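Local coordinates for protein papain-like protease (Human betacoronavirus 2c EMC/2012, PDB 4RNA) that probably cleaves the viral polyprotein as a papain-like cysteine protease and, as in related coronavirus enzymes, may also remove ubiquitin from host proteins, at residues L176-W189 and D200-V212. Numbering follows the deposited sequence.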
loop_
_atom_site.group_PDB
_atom_site.type_symbol
_atom_site.label_atom_id
_atom_site.label_comp_id
_atom_site.label_asym_id
_atom_site.label_seq_id
_atom_site.Cartn_x
_atom_site.Cartn_y
_atom_site.Cartn_z
ATOM N N LEU A 176 4.053 9.204 7.195
ATOM C CA LEU A 176 3.668 10.116 8.230
ATOM C C LEU A 176 2.344 9.701 8.817
ATOM O O LEU A 176 2.057 9.981 10.020
ATOM C CB LEU A 176 3.592 11.530 7.686
ATOM C CG LEU A 176 4.968 12.174 7.453
ATOM C CD1 LEU A 176 4.830 13.510 6.695
ATOM C CD2 LEU A 176 5.688 12.362 8.758
ATOM N N ALA A 177 1.538 8.968 8.053
ATOM C CA ALA A 177 0.311 8.354 8.728
ATOM C C ALA A 177 0.666 7.409 9.902
ATOM O O ALA A 177 -0.179 7.153 10.759
ATOM C CB ALA A 177 -0.600 7.642 7.735
ATOM N N LYS A 178 1.908 6.926 9.971
ATOM C CA LYS A 178 2.373 6.067 11.056
ATOM C C LYS A 178 3.049 6.813 12.187
ATOM O O LYS A 178 3.672 6.182 13.073
ATOM C CB LYS A 178 3.382 5.034 10.512
ATOM C CG LYS A 178 2.917 4.224 9.283
ATOM C CD LYS A 178 1.494 3.795 9.475
ATOM C CE LYS A 178 1.260 2.384 8.930
ATOM N NZ LYS A 178 1.376 2.376 7.446
ATOM N N ALA A 179 3.020 8.156 12.140
ATOM C CA ALA A 179 3.804 8.940 13.084
ATOM C C ALA A 179 2.854 9.738 13.952
ATOM O O ALA A 179 1.667 9.852 13.643
ATOM C CB ALA A 179 4.788 9.875 12.361
ATOM N N GLU A 180 3.369 10.305 15.018
ATOM C CA GLU A 180 2.568 11.250 15.767
ATOM C C GLU A 180 3.476 12.403 16.220
ATOM O O GLU A 180 4.717 12.285 16.318
ATOM C CB GLU A 180 1.900 10.584 16.968
ATOM C CG GLU A 180 2.855 10.447 18.155
ATOM C CD GLU A 180 2.322 9.569 19.285
ATOM O OE1 GLU A 180 3.157 8.835 19.861
ATOM O OE2 GLU A 180 1.089 9.598 19.593
ATOM N N LEU A 181 2.838 13.528 16.458
ATOM C CA LEU A 181 3.549 14.735 16.796
ATOM C C LEU A 181 3.789 14.705 18.300
ATOM O O LEU A 181 2.900 14.295 19.044
ATOM C CB LEU A 181 2.628 15.912 16.454
ATOM C CG LEU A 181 3.366 17.209 16.165
ATOM C CD1 LEU A 181 4.300 17.021 14.964
ATOM C CD2 LEU A 181 2.301 18.277 15.897
ATOM N N CYS A 182 4.950 15.151 18.749
ATOM C CA CYS A 182 5.276 15.193 20.196
ATOM C C CYS A 182 4.916 16.533 20.845
ATOM O O CYS A 182 5.283 16.789 21.969
ATOM C CB CYS A 182 6.761 14.919 20.388
ATOM S SG CYS A 182 7.209 13.252 19.820
ATOM N N CYS A 183 4.224 17.395 20.117
ATOM C CA CYS A 183 3.794 18.690 20.626
ATOM C C CYS A 183 2.355 18.940 20.116
ATOM O O CYS A 183 1.803 18.081 19.421
ATOM C CB CYS A 183 4.787 19.777 20.164
ATOM S SG CYS A 183 5.024 20.069 18.370
ATOM N N SER A 184 1.768 20.101 20.437
ATOM C CA SER A 184 0.485 20.553 19.918
ATOM C C SER A 184 0.568 21.033 18.478
ATOM O O SER A 184 1.575 21.638 18.097
ATOM C CB SER A 184 0.100 21.790 20.706
ATOM O OG SER A 184 -0.632 21.374 21.815
ATOM N N ALA A 185 -0.466 20.788 17.679
ATOM C CA ALA A 185 -0.573 21.547 16.430
ATOM C C ALA A 185 -2.032 21.687 16.152
ATOM O O ALA A 185 -2.838 20.861 16.595
ATOM C CB ALA A 185 0.132 20.830 15.292
ATOM N N ARG A 186 -2.399 22.728 15.424
ATOM C CA ARG A 186 -3.805 22.955 15.249
ATOM C C ARG A 186 -4.030 23.679 13.952
ATOM O O ARG A 186 -3.252 24.562 13.605
ATOM C CB ARG A 186 -4.263 23.785 16.414
ATOM C CG ARG A 186 -5.748 23.971 16.529
ATOM C CD ARG A 186 -5.985 24.975 17.636
ATOM N NE ARG A 186 -7.410 25.199 17.749
ATOM C CZ ARG A 186 -8.284 24.285 18.185
ATOM N NH1 ARG A 186 -7.884 23.074 18.589
ATOM N NH2 ARG A 186 -9.575 24.593 18.219
ATOM N N MET A 187 -5.115 23.321 13.256
ATOM C CA MET A 187 -5.449 23.953 11.981
ATOM C C MET A 187 -6.981 24.175 11.981
ATOM O O MET A 187 -7.727 23.196 12.155
ATOM C CB MET A 187 -5.002 23.041 10.848
ATOM C CG MET A 187 -4.937 23.697 9.487
ATOM S SD MET A 187 -4.584 22.427 8.235
ATOM C CE MET A 187 -5.962 21.369 8.494
ATOM N N VAL A 188 -7.438 25.438 11.859
ATOM C CA VAL A 188 -8.901 25.707 11.832
ATOM C C VAL A 188 -9.323 26.308 10.490
ATOM O O VAL A 188 -8.906 27.401 10.158
ATOM C CB VAL A 188 -9.345 26.603 12.992
ATOM C CG1 VAL A 188 -10.866 26.655 13.074
ATOM C CG2 VAL A 188 -8.759 26.112 14.311
ATOM N N TRP A 189 -10.142 25.557 9.741
ATOM C CA TRP A 189 -10.819 26.006 8.535
ATOM C C TRP A 189 -12.186 26.518 8.877
ATOM O O TRP A 189 -12.891 25.951 9.714
ATOM C CB TRP A 189 -10.955 24.862 7.519
ATOM C CG TRP A 189 -9.621 24.424 6.993
ATOM C CD1 TRP A 189 -8.825 23.406 7.482
ATOM C CD2 TRP A 189 -8.871 25.001 5.861
ATOM N NE1 TRP A 189 -7.656 23.316 6.765
ATOM C CE2 TRP A 189 -7.634 24.227 5.762
ATOM C CE3 TRP A 189 -9.101 26.041 4.952
ATOM C CZ2 TRP A 189 -6.674 24.485 4.786
ATOM C CZ3 TRP A 189 -8.114 26.305 3.981
ATOM C CH2 TRP A 189 -6.923 25.542 3.921
ATOM N N ASP A 200 -17.011 25.520 11.396
ATOM C CA ASP A 200 -15.572 25.229 11.625
ATOM C C ASP A 200 -15.133 23.725 11.517
ATOM O O ASP A 200 -15.772 22.807 12.057
ATOM C CB ASP A 200 -15.073 25.879 12.928
ATOM C CG ASP A 200 -14.934 27.416 12.818
ATOM O OD1 ASP A 200 -14.892 27.970 11.686
ATOM O OD2 ASP A 200 -14.857 28.085 13.871
ATOM N N VAL A 201 -14.048 23.491 10.783
ATOM C CA VAL A 201 -13.359 22.176 10.778
ATOM C C VAL A 201 -11.975 22.338 11.450
ATOM O O VAL A 201 -11.118 23.105 10.975
ATOM C CB VAL A 201 -13.086 21.659 9.319
ATOM C CG1 VAL A 201 -12.529 20.238 9.347
ATOM C CG2 VAL A 201 -14.348 21.718 8.487
ATOM N N VAL A 202 -11.779 21.639 12.561
ATOM C CA VAL A 202 -10.532 21.680 13.323
ATOM C C VAL A 202 -9.735 20.385 13.102
ATOM O O VAL A 202 -10.268 19.275 13.326
ATOM C CB VAL A 202 -10.820 21.838 14.829
ATOM C CG1 VAL A 202 -9.536 21.831 15.690
ATOM C CG2 VAL A 202 -11.710 23.046 15.083
ATOM N N LEU A 203 -8.480 20.526 12.659
ATOM C CA LEU A 203 -7.526 19.406 12.606
ATOM C C LEU A 203 -6.393 19.624 13.627
ATOM O O LEU A 203 -5.970 20.770 13.856
ATOM C CB LEU A 203 -6.949 19.272 11.183
ATOM C CG LEU A 203 -8.046 19.032 10.146
ATOM C CD1 LEU A 203 -7.602 19.497 8.781
ATOM C CD2 LEU A 203 -8.450 17.569 10.144
ATOM N N GLN A 204 -5.925 18.529 14.251
ATOM C CA GLN A 204 -4.887 18.550 15.299
ATOM C C GLN A 204 -3.760 17.580 14.995
ATOM O O GLN A 204 -3.937 16.710 14.170
ATOM C CB GLN A 204 -5.479 18.123 16.643
ATOM C CG GLN A 204 -6.867 18.690 16.813
ATOM C CD GLN A 204 -7.348 18.555 18.213
ATOM O OE1 GLN A 204 -6.776 19.155 19.120
ATOM N NE2 GLN A 204 -8.411 17.777 18.405
ATOM N N GLY A 205 -2.635 17.729 15.698
ATOM C CA GLY A 205 -1.462 16.866 15.524
ATOM C C GLY A 205 -0.867 16.936 14.143
ATOM O O GLY A 205 -0.854 18.003 13.465
ATOM N N LEU A 206 -0.366 15.791 13.699
ATOM C CA LEU A 206 0.221 15.706 12.377
ATOM C C LEU A 206 -0.689 16.133 11.265
ATOM O O LEU A 206 -0.212 16.666 10.281
ATOM C CB LEU A 206 0.690 14.271 12.089
ATOM C CG LEU A 206 2.068 14.001 12.633
ATOM C CD1 LEU A 206 2.454 12.583 12.252
ATOM C CD2 LEU A 206 3.041 14.974 12.029
ATOM N N LYS A 207 -1.986 15.848 11.389
ATOM C CA LYS A 207 -2.980 16.266 10.395
ATOM C C LYS A 207 -3.009 17.766 10.129
ATOM O O LYS A 207 -3.235 18.183 8.979
ATOM C CB LYS A 207 -4.395 15.764 10.740
ATOM C CG LYS A 207 -4.486 14.240 10.670
ATOM C CD LYS A 207 -5.921 13.727 10.572
ATOM C CE LYS A 207 -6.700 13.860 11.888
ATOM N NZ LYS A 207 -6.349 12.874 12.964
ATOM N N ALA A 208 -2.771 18.563 11.177
ATOM C CA ALA A 208 -2.606 20.018 11.064
ATOM C C ALA A 208 -1.289 20.453 10.341
ATOM O O ALA A 208 -1.128 21.610 10.049
ATOM C CB ALA A 208 -2.702 20.680 12.457
ATOM N N CYS A 209 -0.388 19.512 10.015
ATOM C CA CYS A 209 0.923 19.900 9.552
ATOM C C CYS A 209 1.160 19.503 8.150
ATOM O O CYS A 209 2.281 19.714 7.717
ATOM C CB CYS A 209 2.093 19.313 10.368
ATOM S SG CYS A 209 2.032 19.576 12.156
ATOM N N CYS A 210 0.192 18.834 7.526
ATOM C CA CYS A 210 0.362 18.371 6.104
ATOM C C CYS A 210 -0.853 18.822 5.318
ATOM O O CYS A 210 -1.996 18.742 5.829
ATOM C CB CYS A 210 0.433 16.824 6.018
ATOM S SG CYS A 210 1.729 16.183 7.089
ATOM N N TYR A 211 -0.671 19.232 4.059
ATOM C CA TYR A 211 -1.819 19.617 3.288
ATOM C C TYR A 211 -1.485 19.320 1.865
ATOM O O TYR A 211 -0.393 19.608 1.476
ATOM C CB TYR A 211 -2.094 21.115 3.483
ATOM C CG TYR A 211 -3.358 21.557 2.771
ATOM C CD1 TYR A 211 -3.331 21.975 1.437
ATOM C CD2 TYR A 211 -4.625 21.494 3.413
ATOM C CE1 TYR A 211 -4.517 22.368 0.781
ATOM C CE2 TYR A 211 -5.788 21.874 2.746
ATOM C CZ TYR A 211 -5.728 22.324 1.447
ATOM O OH TYR A 211 -6.884 22.705 0.797
ATOM N N VAL A 212 -2.405 18.681 1.161
ATOM C CA VAL A 212 -2.259 18.389 -0.231
ATOM C C VAL A 212 -3.180 19.248 -1.062
ATOM O O VAL A 212 -4.364 19.244 -0.854
ATOM C CB VAL A 212 -2.456 16.891 -0.507
ATOM C CG1 VAL A 212 -2.415 16.630 -2.009
ATOM C CG2 VAL A 212 -1.331 16.115 0.244
HETATM O O HOH W 1 -0.468 13.513 15.833
HETATM O O HOH W 2 -2.228 18.332 18.776
#
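M187 and L203 form an antiparallel hydrogen-bonded pair, with M187 N to L203 O and L203 N to M187 O both at 2.8 Å. The second bond is nearly straight, 168° at the hydrogen, and lies in the carbonyl plane. W189 and V201 repeat the pattern, with W189 N to V201 O at 2.9 Å. At the other end G205 N reaches A185 O over a longer 3.3 Å, from above the carbonyl plane. Two waters continue the link where the strands part: one accepts from A185 N and weakly from G205 N, the other from L206 N and weakly from L181 N.

R186, V188, V202 and Q204 share one face of the hairpin. R186 CG is anti to the backbone N (chi1 -172°), and the extended chain lays the guanidinium across V202, whose CG1 covers one face near the rim, 3.6 Å from NH1. The opposite face carries M187, W189, V201 and L203. Here M187 CB packs on A208 CB at 3.7 Å, and W189 NE1 gives a weak hydrogen bond to M187 SD. W189 CZ2 meets Y211 CE2 at 3.4 Å, the rings inclined by 31°. L206 fills the other end: CD1 sits against A179 and CD2 touches L181 CD1. C209 SG touches both A185 CB and L181 CD2, which come to it from the same side.

The hairpin 186-193/197-204 belongs to the zinc-bearing fingers; C193 at the end of its first strand is a zinc ligand. Strand 233-242 pairs with 186-193 on the edge away from 197-204, and its L238 touches M187 and W189. Strand 179-181 pairs with 128-130, while 210-212 runs parallel to 245-250, so the contact lies where the fingers join the neighbouring sheets.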